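Local atomic coordinates of glycosyl hydrolase family 2, TIM barrel domain protein (Faecalibacterium prausnitzii A2-165, PDB entry 6ED2), a protein that probably hydrolyses beta-D-glucuronides, as a gut bacterial beta-glucuronidase of glycosyl hydrolase family 2. Residues S437-P442 against E451-L456; R470-L475 against D481-Q486. All blocks are in the same frame, centred on the assembly; numbering follows the deposited sequence.

Contact 1: residues S437-P442 against E451-L456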
loop_
_atom_site.group_PDB
_atom_site.type_symbol
_atom_site.label_atom_id
_atom_site.label_comp_id
_atom_site.label_asym_id
_atom_site.label_seq_id
_atom_site.Cartn_x
_atom_site.Cartn_y
_atom_site.Cartn_z
ATOM N N SER A 437 18.924 -16.454 -28.094
ATOM C CA SER A 437 19.082 -15.009 -28.126
ATOM C C SER A 437 20.525 -14.698 -27.762
ATOM O O SER A 437 20.981 -15.068 -26.681
ATOM C CB SER A 437 18.100 -14.323 -27.176
ATOM O OG SER A 437 18.450 -12.959 -27.027
ATOM N N LEU A 438 21.244 -14.022 -28.659
ATOM C CA LEU A 438 22.697 -13.953 -28.549
ATOM C C LEU A 438 23.196 -12.691 -27.860
ATOM O O LEU A 438 24.348 -12.666 -27.412
ATOM C CB LEU A 438 23.332 -14.056 -29.941
ATOM C CG LEU A 438 23.609 -15.437 -30.553
ATOM C CD1 LEU A 438 22.502 -16.414 -30.348
ATOM C CD2 LEU A 438 23.896 -15.319 -32.040
ATOM N N LEU A 439 22.366 -11.648 -27.780
ATOM C CA LEU A 439 22.701 -10.392 -27.120
ATOM C C LEU A 439 21.402 -9.739 -26.682
ATOM O O LEU A 439 20.357 -9.944 -27.307
ATOM C CB LEU A 439 23.476 -9.415 -28.026
ATOM C CG LEU A 439 24.686 -9.841 -28.863
ATOM C CD1 LEU A 439 24.237 -10.248 -30.243
ATOM C CD2 LEU A 439 25.709 -8.716 -28.947
ATOM N N ASN A 440 21.459 -8.976 -25.585
ATOM C CA ASN A 440 20.321 -8.162 -25.161
ATOM C C ASN A 440 20.712 -6.697 -25.260
ATOM O O ASN A 440 21.586 -6.227 -24.520
ATOM C CB ASN A 440 19.845 -8.481 -23.741
ATOM C CG ASN A 440 18.604 -7.654 -23.350
ATOM O OD1 ASN A 440 17.480 -7.939 -23.786
ATOM N ND2 ASN A 440 18.814 -6.614 -22.551
ATOM N N GLU A 441 20.053 -5.983 -26.162
ATOM C CA GLU A 441 20.229 -4.546 -26.330
ATOM C C GLU A 441 21.694 -4.131 -26.510
ATOM O O GLU A 441 22.195 -3.270 -25.784
ATOM C CB GLU A 441 19.613 -3.805 -25.152
ATOM C CG GLU A 441 18.112 -3.948 -25.061
ATOM C CD GLU A 441 17.517 -3.089 -23.964
ATOM O OE1 GLU A 441 18.277 -2.613 -23.094
ATOM O OE2 GLU A 441 16.289 -2.884 -23.971
ATOM N N PRO A 442 22.404 -4.717 -27.470
ATOM C CA PRO A 442 23.744 -4.220 -27.783
ATOM C C PRO A 442 23.631 -2.927 -28.570
ATOM O O PRO A 442 22.615 -2.644 -29.207
ATOM C CB PRO A 442 24.349 -5.341 -28.638
ATOM C CG PRO A 442 23.177 -5.907 -29.341
ATOM C CD PRO A 442 21.980 -5.766 -28.417
ATOM N N GLU A 451 31.577 -7.061 -37.481
ATOM C CA GLU A 451 32.718 -7.911 -37.159
ATOM C C GLU A 451 32.475 -8.700 -35.875
ATOM O O GLU A 451 32.999 -9.808 -35.712
ATOM C CB GLU A 451 33.984 -7.063 -37.038
ATOM C CG GLU A 451 34.464 -6.406 -38.361
ATOM C CD GLU A 451 33.693 -5.128 -38.750
ATOM O OE1 GLU A 451 32.668 -4.771 -38.101
ATOM O OE2 GLU A 451 34.118 -4.471 -39.729
ATOM N N TYR A 452 31.673 -8.153 -34.961
ATOM C CA TYR A 452 31.361 -8.848 -33.720
ATOM C C TYR A 452 30.247 -9.870 -33.929
ATOM O O TYR A 452 30.386 -11.028 -33.529
ATOM C CB TYR A 452 30.982 -7.829 -32.637
ATOM C CG TYR A 452 30.941 -8.417 -31.260
ATOM C CD1 TYR A 452 32.082 -8.452 -30.467
ATOM C CD2 TYR A 452 29.771 -8.956 -30.748
ATOM C CE1 TYR A 452 32.057 -9.006 -29.196
ATOM C CE2 TYR A 452 29.734 -9.508 -29.469
ATOM C CZ TYR A 452 30.884 -9.532 -28.706
ATOM O OH TYR A 452 30.860 -10.088 -27.459
ATOM N N PHE A 453 29.155 -9.466 -34.593
ATOM C CA PHE A 453 27.980 -10.332 -34.711
ATOM C C PHE A 453 28.247 -11.538 -35.604
ATOM O O PHE A 453 27.735 -12.635 -35.334
ATOM C CB PHE A 453 26.788 -9.553 -35.282
ATOM C CG PHE A 453 26.051 -8.700 -34.277
ATOM C CD1 PHE A 453 24.670 -8.584 -34.337
ATOM C CD2 PHE A 453 26.734 -8.001 -33.297
ATOM C CE1 PHE A 453 23.986 -7.780 -33.436
ATOM C CE2 PHE A 453 26.063 -7.193 -32.395
ATOM C CZ PHE A 453 24.695 -7.083 -32.457
ATOM N N LYS A 454 28.990 -11.342 -36.707
ATOM C CA LYS A 454 29.090 -12.390 -37.726
ATOM C C LYS A 454 29.627 -13.692 -37.149
ATOM O O LYS A 454 28.953 -14.726 -37.289
ATOM C CB LYS A 454 29.944 -11.907 -38.909
ATOM C CG LYS A 454 30.110 -12.941 -40.037
ATOM C CD LYS A 454 30.863 -12.306 -41.224
ATOM C CE LYS A 454 31.094 -13.289 -42.370
ATOM N NZ LYS A 454 32.543 -13.648 -42.356
ATOM N N PRO A 455 30.778 -13.723 -36.472
ATOM C CA PRO A 455 31.227 -15.004 -35.901
ATOM C C PRO A 455 30.303 -15.541 -34.819
ATOM O O PRO A 455 30.203 -16.763 -34.676
ATOM C CB PRO A 455 32.619 -14.673 -35.347
ATOM C CG PRO A 455 32.565 -13.205 -35.066
ATOM C CD PRO A 455 31.726 -12.630 -36.162
ATOM N N LEU A 456 29.591 -14.679 -34.080
ATOM C CA LEU A 456 28.698 -15.180 -33.033
ATOM C C LEU A 456 27.524 -15.932 -33.624
ATOM O O LEU A 456 27.176 -17.027 -33.167
ATOM C CB LEU A 456 28.182 -14.039 -32.174
ATOM C CG LEU A 456 29.035 -13.736 -30.960
ATOM C CD1 LEU A 456 28.466 -12.499 -30.326
ATOM C CD2 LEU A 456 29.061 -14.897 -29.982
#
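Leu438 and Leu456 mark the closest backbone approach, their CA atoms 7.6 Å apart, where strand 437-440 faces helix 451-456. The two segments run nearly antiparallel, at 155°, and their axes come no nearer than 10.3 Å, a gap bridged mainly by apolar side chains; no hydrogen bond crosses it. Leu439 buries the most surface here, 60 Å². Its CG lies anti to the carbonyl carbon (chi1 -48°), and chi2 near 92° lets both methyls reach the Phe453 ring. CD1 sits over one face of that ring, displaced toward the rim, in a CH-pi contact 4.1 Å from the ring centroid. The other methyl, CD2, meets Phe453 CE2 at 3.8 Å and also touches the Tyr452 ring. This is the strand-to-helix half of a beta-alpha-beta unit of the TIM barrel, formed by strand 433-440, helix 449-463 and strand 470-474, and the forked end of a leucine suits the place because its two methyls can spread against the phenylalanine. Pro442, just past the strand, brings CG to the edge of the same ring, 3.7 Å from CZ. With an alanine in place of Phe453, Leu439 CD1 and Pro442 CG would probably lose their shared aromatic partner, opening a gap between strand and helix. Nearly one turn further toward the C-terminus of the helix, Leu438 CD2 packs on the backbone carbonyl of Leu456. Tyr452 OH is hydrogen-bonded to His416 ND1 of helix 409-427.

Contact 2: residues R470-L475 against D481-Q486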
loop_
_atom_site.group_PDB
_atom_site.type_symbol
_atom_site.label_atom_id
_atom_site.label_comp_id
_atom_site.label_asym_id
_atom_site.label_seq_id
_atom_site.Cartn_x
_atom_site.Cartn_y
_atom_site.Cartn_z
ATOM N N ARG A 470 17.955 -17.974 -34.534
ATOM C CA ARG A 470 18.790 -17.096 -33.717
ATOM C C ARG A 470 18.267 -15.666 -33.766
ATOM O O ARG A 470 17.789 -15.206 -34.810
ATOM C CB ARG A 470 20.250 -17.106 -34.176
ATOM C CG ARG A 470 20.868 -18.494 -34.326
ATOM C CD ARG A 470 21.950 -18.474 -35.413
ATOM N NE ARG A 470 21.347 -18.146 -36.704
ATOM C CZ ARG A 470 22.025 -17.852 -37.808
ATOM N NH1 ARG A 470 23.348 -17.836 -37.786
ATOM N NH2 ARG A 470 21.375 -17.579 -38.932
ATOM N N THR A 471 18.363 -14.966 -32.634
ATOM C CA THR A 471 17.869 -13.603 -32.510
ATOM C C THR A 471 18.763 -12.857 -31.530
ATOM O O THR A 471 19.706 -13.415 -30.966
ATOM C CB THR A 471 16.391 -13.567 -32.055
ATOM O OG1 THR A 471 15.838 -12.259 -32.295
ATOM C CG2 THR A 471 16.261 -13.886 -30.555
ATOM N N TYR A 472 18.466 -11.574 -31.355
ATOM C CA TYR A 472 19.032 -10.747 -30.297
ATOM C C TYR A 472 18.058 -9.601 -30.127
ATOM O O TYR A 472 17.306 -9.291 -31.047
ATOM C CB TYR A 472 20.428 -10.238 -30.637
ATOM C CG TYR A 472 20.444 -9.041 -31.573
ATOM C CD1 TYR A 472 20.591 -7.737 -31.079
ATOM C CD2 TYR A 472 20.333 -9.212 -32.959
ATOM C CE1 TYR A 472 20.617 -6.639 -31.935
ATOM C CE2 TYR A 472 20.358 -8.121 -33.825
ATOM C CZ TYR A 472 20.511 -6.843 -33.315
ATOM O OH TYR A 472 20.540 -5.774 -34.183
ATOM N N THR A 473 18.041 -8.979 -28.954
ATOM C CA THR A 473 17.007 -7.979 -28.734
ATOM C C THR A 473 17.534 -6.593 -29.072
ATOM O O THR A 473 18.665 -6.237 -28.729
ATOM C CB THR A 473 16.472 -8.024 -27.301
ATOM O OG1 THR A 473 17.507 -7.626 -26.396
ATOM C CG2 THR A 473 15.994 -9.433 -26.961
ATOM N N VAL A 474 16.699 -5.812 -29.748
ATOM C CA VAL A 474 17.119 -4.560 -30.364
ATOM C C VAL A 474 16.804 -3.400 -29.429
ATOM O O VAL A 474 15.658 -3.232 -29.002
ATOM C CB VAL A 474 16.443 -4.369 -31.732
ATOM C CG1 VAL A 474 16.901 -3.058 -32.370
ATOM C CG2 VAL A 474 16.747 -5.570 -32.629
ATOM N N LEU A 475 17.830 -2.611 -29.120
ATOM C CA LEU A 475 17.717 -1.371 -28.368
ATOM C C LEU A 475 16.791 -0.383 -29.072
ATOM O O LEU A 475 16.630 -0.411 -30.292
ATOM C CB LEU A 475 19.098 -0.731 -28.235
ATOM C CG LEU A 475 19.745 -0.584 -26.880
ATOM C CD1 LEU A 475 20.886 0.388 -27.014
ATOM C CD2 LEU A 475 18.723 -0.104 -25.868
ATOM N N ASP A 481 16.700 1.340 -40.109
ATOM C CA ASP A 481 17.599 1.855 -41.123
ATOM C C ASP A 481 18.997 2.138 -40.594
ATOM O O ASP A 481 19.899 2.396 -41.395
ATOM C CB ASP A 481 17.006 3.139 -41.738
ATOM C CG ASP A 481 16.400 4.093 -40.674
ATOM O OD1 ASP A 481 16.786 5.290 -40.671
ATOM O OD2 ASP A 481 15.531 3.671 -39.854
ATOM N N THR A 482 19.204 2.098 -39.273
ATOM C CA THR A 482 20.526 2.336 -38.711
ATOM C C THR A 482 21.146 1.116 -38.033
ATOM O O THR A 482 22.359 1.113 -37.799
ATOM C CB THR A 482 20.487 3.499 -37.700
ATOM O OG1 THR A 482 19.716 3.125 -36.552
ATOM C CG2 THR A 482 19.870 4.757 -38.322
ATOM N N SER A 483 20.361 0.091 -37.706
ATOM C CA SER A 483 20.908 -1.077 -37.024
ATOM C C SER A 483 21.824 -1.848 -37.966
ATOM O O SER A 483 21.384 -2.325 -39.022
ATOM C CB SER A 483 19.791 -1.994 -36.526
ATOM O OG SER A 483 20.336 -3.248 -36.124
ATOM N N LYS A 484 23.097 -1.976 -37.581
ATOM C CA LYS A 484 24.032 -2.813 -38.319
ATOM C C LYS A 484 23.907 -4.287 -37.974
ATOM O O LYS A 484 24.512 -5.122 -38.657
ATOM C CB LYS A 484 25.461 -2.369 -38.058
ATOM C CG LYS A 484 25.728 -0.931 -38.474
ATOM C CD LYS A 484 27.050 -0.461 -37.886
ATOM C CE LYS A 484 27.774 0.439 -38.845
ATOM N NZ LYS A 484 27.118 1.767 -38.896
ATOM N N GLY A 485 23.155 -4.630 -36.931
ATOM C CA GLY A 485 23.101 -6.011 -36.521
ATOM C C GLY A 485 21.856 -6.748 -36.952
ATOM O O GLY A 485 21.881 -7.981 -37.016
ATOM N N GLN A 486 20.762 -6.033 -37.258
ATOM C CA GLN A 486 19.492 -6.736 -37.439
ATOM C C GLN A 486 19.555 -7.756 -38.565
ATOM O O GLN A 486 18.863 -8.783 -38.503
ATOM C CB GLN A 486 18.344 -5.752 -37.675
ATOM C CG GLN A 486 18.481 -4.892 -38.918
ATOM C CD GLN A 486 17.897 -5.552 -40.157
ATOM O OE1 GLN A 486 17.156 -6.537 -40.063
ATOM N NE2 GLN A 486 18.250 -5.029 -41.334
#
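Tyr472 and Ser483 meet through two quite different torsions. In Tyr472, CG stands between the backbone N and the carbonyl carbon (chi1 80°), which lifts the ring off strand 470-474 toward the loop that follows it. In Ser483, OG is anti to the backbone N (chi1 168°), and this puts the oxygen inside the turn its own chain makes. There it accepts from two backbone N-H groups, Gly485 N at 3.2 Å and Gln486 N at 3.0 Å, giving an ST turn and an ST motif around one small side chain. Both bonds are bent, with angles at the hydrogen just under 140°. The phenol end of Tyr472 rests against this turn: its OH lies 3.2 Å from Ser483 OG. Alongside, Tyr472 CE2 approaches Gly485 O to 3.5 Å, while Gln486 CA comes in at the ring edge. A glycine suits position 485 for reasons of space, since a beta carbon there would stand only 2.8 Å from Tyr472 OH. Gln486 leads its amide away from the tyrosine, and OE1 is held by Arg529. The contact thus joins a barrel strand to the loop leading to strand 492-495, with Cys444 also touching Tyr472 and Ser483. Although Tyr472 OH is 3.1 Å from Gln486 N, the angle is poor for a bond and that N-H is engaged by the serine; Ser483 OG, with two N-H groups directed to it, probably helps hold the turn's shape, and the phenol end of Tyr472 packs against that turn.

How the contacts relate
Contact 1 and contact 2 follow one another along the chain, with centres 9 Å apart. Neighbouring parallel barrel strands join them: Leu438 N is 2.8 Å from Thr471 O, and Asn440 OD1 is 2.6 Å from Thr473 OG1, both probable hydrogen bonds. Tyr472 of contact 2 meets Phe453 of contact 1 edge-to-face, so the two contacts share an aromatic pair. Asn440 ND2 and, just beyond the strand, Glu441 OE2 bind a glycerol, probably from the crystallisation liquor, at the C-terminal end of strand 433-440, the end where TIM barrels carry their active sites. The side chain of Pro442 is about 13 Å from a bound magnesium ion, but neither contact reaches the magnesium site at Thr239 and Glu241.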